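Local coordinates for nucleoprotein (Human coronavirus NL63, PDB 5EPW) that packages the positive-strand viral RNA genome into a helical ribonucleocapsid, the part here being the protein's C-terminal dimerization domain, at the interface of chains A and B. Numbering follows the deposited sequence. Chains: chain A/B, Nucleoprotein.

Contact 1: the interface of chains A and B. Residues chain A 78-79; chain B 30, 36, 49, 54, 58, 64.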
loop_
_atom_site.group_PDB
_atom_site.type_symbol
_atom_site.label_atom_id
_atom_site.label_comp_id
_atom_site.label_asym_id
_atom_site.label_seq_id
_atom_site.Cartn_x
_atom_site.Cartn_y
_atom_site.Cartn_z
ATOM N N PHE A 78 1.182 5.415 -0.809
ATOM C CA PHE A 78 1.772 6.195 -1.872
ATOM C C PHE A 78 2.949 7.035 -1.462
ATOM O O PHE A 78 4.010 7.106 -2.098
ATOM C CB PHE A 78 0.670 7.113 -2.499
ATOM C CG PHE A 78 1.115 7.918 -3.718
ATOM C CD1 PHE A 78 1.141 7.353 -4.949
ATOM C CD2 PHE A 78 1.441 9.225 -3.578
ATOM C CE1 PHE A 78 1.534 8.116 -6.053
ATOM C CE2 PHE A 78 1.839 9.995 -4.686
ATOM C CZ PHE A 78 1.868 9.385 -5.914
ATOM N N PHE A 79 2.770 7.771 -0.341
ATOM C CA PHE A 79 3.730 8.794 0.112
ATOM C C PHE A 79 4.801 8.197 1.024
ATOM O O PHE A 79 5.782 8.875 1.283
ATOM C CB PHE A 79 3.004 9.944 0.803
ATOM C CG PHE A 79 2.209 10.824 -0.113
ATOM C CD1 PHE A 79 2.901 11.606 -1.118
ATOM C CD2 PHE A 79 0.867 10.942 -0.053
ATOM C CE1 PHE A 79 2.181 12.411 -1.914
ATOM C CE2 PHE A 79 0.153 11.815 -0.846
ATOM C CZ PHE A 79 0.855 12.579 -1.806
ATOM N N PRO B 30 -2.673 13.070 4.354
ATOM C CA PRO B 30 -2.128 14.440 4.230
ATOM C C PRO B 30 -3.028 15.379 3.411
ATOM O O PRO B 30 -3.621 14.971 2.421
ATOM C CB PRO B 30 -0.779 14.191 3.547
ATOM C CG PRO B 30 -1.131 13.062 2.645
ATOM C CD PRO B 30 -1.949 12.117 3.494
ATOM N N VAL B 36 2.433 16.345 3.431
ATOM C CA VAL B 36 3.181 15.113 3.358
ATOM C C VAL B 36 4.445 15.120 4.260
ATOM O O VAL B 36 4.825 14.106 4.826
ATOM C CB VAL B 36 3.526 14.768 1.885
ATOM C CG1 VAL B 36 4.517 13.625 1.758
ATOM C CG2 VAL B 36 2.255 14.492 1.150
ATOM N N MET B 49 7.714 9.080 -3.953
ATOM C CA MET B 49 6.637 9.523 -4.768
ATOM C C MET B 49 6.174 10.954 -4.426
ATOM O O MET B 49 5.981 11.350 -3.295
ATOM C CB MET B 49 5.396 8.643 -4.517
ATOM C CG MET B 49 5.581 7.178 -4.971
ATOM S SD MET B 49 6.151 6.924 -6.664
ATOM C CE MET B 49 4.713 7.564 -7.506
ATOM N N LEU B 54 2.004 17.653 -4.981
ATOM C CA LEU B 54 1.542 16.520 -4.178
ATOM C C LEU B 54 2.046 16.619 -2.766
ATOM O O LEU B 54 1.324 16.231 -1.774
ATOM C CB LEU B 54 1.949 15.225 -4.822
ATOM C CG LEU B 54 1.006 14.615 -5.805
ATOM C CD1 LEU B 54 -0.254 14.005 -5.251
ATOM C CD2 LEU B 54 0.674 15.544 -6.961
ATOM N N GLY B 58 -1.041 17.029 -0.499
ATOM C CA GLY B 58 -1.446 15.657 -0.173
ATOM C C GLY B 58 -2.589 15.175 -1.047
ATOM O O GLY B 58 -2.572 15.311 -2.333
ATOM N N PHE B 64 -4.138 14.000 -7.531
ATOM C CA PHE B 64 -4.184 12.757 -6.688
ATOM C C PHE B 64 -5.182 11.739 -7.160
ATOM O O PHE B 64 -4.887 10.561 -7.215
ATOM C CB PHE B 64 -4.339 13.075 -5.171
ATOM C CG PHE B 64 -4.140 11.856 -4.348
ATOM C CD1 PHE B 64 -2.865 11.387 -4.094
ATOM C CD2 PHE B 64 -5.226 11.129 -3.880
ATOM C CE1 PHE B 64 -2.717 10.208 -3.332
ATOM C CE2 PHE B 64 -5.038 9.991 -3.192
ATOM C CZ PHE B 64 -3.786 9.556 -2.927
HETATM O O HOH W 1 6.676 7.587 -1.603
#
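The rings of A:Phe78 and A:Phe79, neighbours on helix 74-80, are given different directions by their first torsions yet stay packed on each other: CG of A:Phe78 lies anti to the backbone N (chi1 -175°), facing B:Met49, whereas CG of A:Phe79 lies anti to its own carbonyl carbon (chi1 -71°), which carries the ring toward B:Val36. The chain of B:Met49, bent at chi2 and chi3, crosses the A:Phe78 side chain at about a right angle. Its CB stands over one face, displaced toward the rim, 3.9 Å from the ring centroid, and its terminal methyl CE meets ring atom CE1 at 3.5 Å. Evidence for a sandwich at A:Phe79 is the pair of atoms centred over its two faces: methyl CG2 of B:Val36 on one, 3.6 Å from the centroid, and ring atom CD2 of A:Phe78 on the other. On the valine side, beyond the rim, B:Pro30 CG comes 3.9 Å from A:Phe79 CE2 and the carbonyl O of B:Leu54 3.7 Å from CZ. B:Phe64 CE1 nears A:Phe79 CE2 from the opposite side, more loosely. A water also links the chains: its O lies 2.8 Å from A:Phe78 O and 3.0 Å from B:Met49 N, the latter bond nearly straight at 166°. With one face of A:Phe79 packed by its own chain and the other by the partner, the patch ties the end of helix 74-80 to the opposite subunit and probably helps hold the C-terminal domain dimer together.

Contact 2: the interface of chains A and B. Residues chain A 30, 36, 40, 49, 54, 58-59, 64; chain B 79.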
loop_
_atom_site.group_PDB
_atom_site.type_symbol
_atom_site.label_atom_id
_atom_site.label_comp_id
_atom_site.label_asym_id
_atom_site.label_seq_id
_atom_site.Cartn_x
_atom_site.Cartn_y
_atom_site.Cartn_z
ATOM N N PRO A 30 -11.722 -9.446 -1.763
ATOM C CA PRO A 30 -12.288 -10.766 -1.634
ATOM C C PRO A 30 -13.327 -10.836 -0.541
ATOM O O PRO A 30 -13.175 -10.249 0.522
ATOM C CB PRO A 30 -11.049 -11.617 -1.290
ATOM C CG PRO A 30 -10.155 -10.672 -0.540
ATOM C CD PRO A 30 -10.361 -9.360 -1.192
ATOM N N VAL A 36 -10.240 -15.261 -1.602
ATOM C CA VAL A 36 -8.800 -14.865 -1.801
ATOM C C VAL A 36 -8.185 -15.676 -2.942
ATOM O O VAL A 36 -7.471 -15.128 -3.774
ATOM C CB VAL A 36 -8.037 -14.983 -0.533
ATOM C CG1 VAL A 36 -6.548 -14.736 -0.734
ATOM C CG2 VAL A 36 -8.587 -14.033 0.557
ATOM N N PHE A 40 -6.995 -13.576 -6.269
ATOM C CA PHE A 40 -5.526 -13.363 -6.155
ATOM C C PHE A 40 -4.829 -14.670 -6.546
ATOM O O PHE A 40 -4.464 -14.806 -7.671
ATOM C CB PHE A 40 -5.113 -12.819 -4.772
ATOM C CG PHE A 40 -5.794 -11.487 -4.412
ATOM C CD1 PHE A 40 -5.721 -10.406 -5.316
ATOM C CD2 PHE A 40 -6.519 -11.336 -3.258
ATOM C CE1 PHE A 40 -6.389 -9.208 -5.054
ATOM C CE2 PHE A 40 -7.128 -10.078 -2.981
ATOM C CZ PHE A 40 -6.977 -9.043 -3.889
ATOM N N MET A 49 -0.110 -13.876 3.527
ATOM C CA MET A 49 -0.992 -13.583 4.670
ATOM C C MET A 49 -2.327 -14.348 4.624
ATOM O O MET A 49 -2.964 -14.434 3.627
ATOM C CB MET A 49 -1.342 -12.050 4.654
ATOM C CG MET A 49 -0.141 -11.135 4.862
ATOM S SD MET A 49 0.761 -11.383 6.375
ATOM C CE MET A 49 -0.430 -10.938 7.680
ATOM N N LEU A 54 -9.488 -16.629 6.830
ATOM C CA LEU A 54 -9.247 -15.413 6.028
ATOM C C LEU A 54 -9.282 -15.641 4.527
ATOM O O LEU A 54 -9.815 -14.872 3.758
ATOM C CB LEU A 54 -7.931 -14.777 6.467
ATOM C CG LEU A 54 -8.044 -13.800 7.613
ATOM C CD1 LEU A 54 -8.502 -14.388 8.941
ATOM C CD2 LEU A 54 -6.818 -12.969 7.816
ATOM N N GLY A 58 -12.277 -13.884 3.173
ATOM C CA GLY A 58 -11.816 -12.547 2.778
ATOM C C GLY A 58 -12.084 -11.467 3.854
ATOM O O GLY A 58 -11.934 -11.683 5.035
ATOM N N VAL A 59 -12.479 -10.291 3.359
ATOM C CA VAL A 59 -12.820 -9.185 4.249
ATOM C C VAL A 59 -14.053 -9.436 5.117
ATOM O O VAL A 59 -14.257 -8.712 6.126
ATOM C CB VAL A 59 -12.934 -7.875 3.509
ATOM C CG1 VAL A 59 -11.711 -7.618 2.631
ATOM C CG2 VAL A 59 -14.212 -7.727 2.694
ATOM N N PHE A 64 -10.974 -9.706 10.372
ATOM C CA PHE A 64 -10.437 -8.728 9.351
ATOM C C PHE A 64 -10.401 -7.304 9.871
ATOM O O PHE A 64 -9.404 -6.597 9.643
ATOM C CB PHE A 64 -11.031 -8.869 7.967
ATOM C CG PHE A 64 -10.234 -8.106 6.953
ATOM C CD1 PHE A 64 -9.048 -8.629 6.454
ATOM C CD2 PHE A 64 -10.649 -6.898 6.490
ATOM C CE1 PHE A 64 -8.265 -7.829 5.555
ATOM C CE2 PHE A 64 -9.896 -6.104 5.619
ATOM C CZ PHE A 64 -8.706 -6.609 5.111
ATOM N N PHE B 79 -3.737 -9.305 1.224
ATOM C CA PHE B 79 -3.840 -10.655 0.664
ATOM C C PHE B 79 -2.949 -10.875 -0.517
ATOM O O PHE B 79 -2.790 -12.049 -0.986
ATOM C CB PHE B 79 -5.272 -11.002 0.267
ATOM C CG PHE B 79 -6.197 -11.203 1.409
ATOM C CD1 PHE B 79 -5.999 -12.246 2.319
ATOM C CD2 PHE B 79 -7.250 -10.284 1.663
ATOM C CE1 PHE B 79 -6.829 -12.445 3.395
ATOM C CE2 PHE B 79 -8.134 -10.510 2.718
ATOM C CZ PHE B 79 -7.940 -11.602 3.541
#
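B:Phe79 closes helix 74-79 with phi/psi of -87°/-11°, and faces A:Val36 at the start of helix 36-39, while A:Gly58 follows helix 52-57 with a positive phi of 57°. The phenylalanine is the guest of a largely apolar pocket built by chain A, with 89 Å² of its surface hidden by the partner. Methyl CG2 of A:Val36 sits over the middle of one ring face, 3.6 Å from the centroid, a CH-pi contact. That branch lies beside the valine's backbone N, while CG1, anti to that N, reaches back toward CB and CD1 of the phenylalanine. Beyond the rim on the valine side, A:Pro30 crosses the phenylalanine at a slant, its CG 3.7 Å from CD2, and CA of A:Gly58 borders CZ. From the opposite side, A:Phe64 brings ring atom CE1 to 3.9 Å from CE2 of B:Phe79; A:Val59 CG1 packs over the face of the A:Phe64 ring turned toward B:Phe79, offset to the rim, and helps to hold that ring in place. Close to the plane of the B:Phe79 ring, CB of A:Leu54 lies 4.0 Å from CE1. The stem of the phenylalanine is covered too: A:Phe40 crosses it at about a right angle, with its ring atom CD2 3.8 Å from B:Phe79 CB.

Contact 3: the interface of chains A and B. Residues chain A 98-101; chain B 93-95.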
loop_
_atom_site.group_PDB
_atom_site.type_symbol
_atom_site.label_atom_id
_atom_site.label_comp_id
_atom_site.label_asym_id
_atom_site.label_seq_id
_atom_site.Cartn_x
_atom_site.Cartn_y
_atom_site.Cartn_z
ATOM N N TYR A 98 6.914 -1.071 1.410
ATOM C CA TYR A 98 6.391 -0.228 2.472
ATOM C C TYR A 98 6.773 -0.774 3.831
ATOM O O TYR A 98 6.546 -1.962 4.091
ATOM C CB TYR A 98 4.835 -0.135 2.364
ATOM C CG TYR A 98 4.198 0.649 3.429
ATOM C CD1 TYR A 98 4.103 2.007 3.334
ATOM C CD2 TYR A 98 3.739 0.040 4.623
ATOM C CE1 TYR A 98 3.573 2.776 4.348
ATOM C CE2 TYR A 98 3.315 0.806 5.605
ATOM C CZ TYR A 98 3.230 2.137 5.505
ATOM O OH TYR A 98 2.763 2.922 6.555
ATOM N N LYS A 99 7.307 0.125 4.676
ATOM C CA LYS A 99 7.734 -0.262 6.008
ATOM C C LYS A 99 6.974 0.557 7.053
ATOM O O LYS A 99 6.874 1.752 6.890
ATOM C CB LYS A 99 9.265 -0.124 6.202
ATOM C CG LYS A 99 10.015 -1.079 5.283
ATOM C CD LYS A 99 11.499 -0.674 5.067
ATOM C CE LYS A 99 12.235 -1.510 4.082
ATOM N NZ LYS A 99 13.654 -1.034 3.895
ATOM N N MET A 100 6.504 -0.153 8.078
ATOM C CA MET A 100 5.846 0.552 9.234
ATOM C C MET A 100 6.408 0.041 10.549
ATOM O O MET A 100 6.655 -1.151 10.668
ATOM C CB MET A 100 4.305 0.438 9.179
ATOM C CG MET A 100 3.812 -0.967 9.023
ATOM S SD MET A 100 2.056 -1.188 8.703
ATOM C CE MET A 100 1.432 -1.106 10.380
ATOM N N LEU A 101 6.608 0.950 11.490
ATOM C CA LEU A 101 7.195 0.627 12.822
ATOM C C LEU A 101 6.041 0.577 13.874
ATOM O O LEU A 101 5.371 1.587 14.058
ATOM C CB LEU A 101 8.229 1.731 13.138
ATOM C CG LEU A 101 9.708 1.303 13.272
ATOM C CD1 LEU A 101 9.703 0.514 14.512
ATOM C CD2 LEU A 101 10.384 0.441 12.251
ATOM N N GLN B 93 9.178 -3.857 12.930
ATOM C CA GLN B 93 8.952 -3.300 11.560
ATOM C C GLN B 93 8.239 -4.352 10.722
ATOM O O GLN B 93 8.691 -5.473 10.569
ATOM C CB GLN B 93 10.263 -2.971 10.949
ATOM C CG GLN B 93 10.118 -2.342 9.543
ATOM C CD GLN B 93 11.454 -2.082 8.912
ATOM O OE1 GLN B 93 12.028 -3.012 8.343
ATOM N NE2 GLN B 93 11.955 -0.889 9.019
ATOM N N ILE B 94 7.055 -3.931 10.198
ATOM C CA ILE B 94 6.340 -4.780 9.209
ATOM C C ILE B 94 6.692 -4.202 7.804
ATOM O O ILE B 94 6.603 -2.979 7.599
ATOM C CB ILE B 94 4.813 -4.726 9.343
ATOM C CG1 ILE B 94 4.375 -5.188 10.797
ATOM C CG2 ILE B 94 4.189 -5.683 8.367
ATOM C CD1 ILE B 94 2.922 -4.920 11.193
ATOM N N THR B 95 7.147 -5.121 6.928
ATOM C CA THR B 95 7.382 -4.771 5.529
ATOM C C THR B 95 6.352 -5.436 4.645
ATOM O O THR B 95 6.116 -6.681 4.720
ATOM C CB THR B 95 8.756 -5.211 5.058
ATOM O OG1 THR B 95 9.815 -4.625 5.852
ATOM C CG2 THR B 95 9.008 -4.783 3.638
#
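Strand 91-103 of chain A runs antiparallel to strand 91-103 of chain B, pairing A:Lys99 with B:Thr95, A:Met100 with B:Ile94 and A:Leu101 with B:Gln93. The central pair bonds in both directions. A:Met100 N donates to B:Ile94 O at 2.9 Å (164° at H), and B:Ile94 N donates to A:Met100 O at 2.8 Å (155° at H). Together with the three antiparallel bridges, this pair of bonds shows the sheet running on across the subunits. On one side of the sheet A:Met100 and B:Ile94 point the same way, methionine CG lying 3.9 Å from isoleucine CB. This CG stands between the methionine's backbone N and carbonyl carbon (chi1 52°), which sets it beside the isoleucine before the chain bends at chi3. On the other side, the extended side chains of A:Lys99 and B:Gln93 cross at a slant, lysine CB coming 4.0 Å from the amide carbon CD of glutamine. Here the lysine's aliphatic stem, rather than its amino group, does the touching. A:Leu101, poorly ordered, can be placed against B:Gln93 only tentatively. B:Thr95 runs alongside A:Lys99 on this same side, its hydroxyl OG1 3.6 Å from lysine CG.

Contacts 1 and 2 show largely the same packing with the chains exchanged, as the two-fold symmetry requires: A:Phe79 enters the pocket of B:Pro30, B:Val36, B:Leu54, B:Gly58 and B:Phe64, and B:Phe79 its counterpart in chain A. Their C-alpha centres lie about 26 Å apart. Contact 3 shares no residues with either, and its centre is about 18 Å from that of contact 1 and about 20 Å from that of contact 2. It joins the chains through strand 91-103. Reciprocal helix-end packing thus flanks an intersubunit sheet, binding each chain to its partner at separated points, consistent with the homooligomer, in which the two chains intertwine.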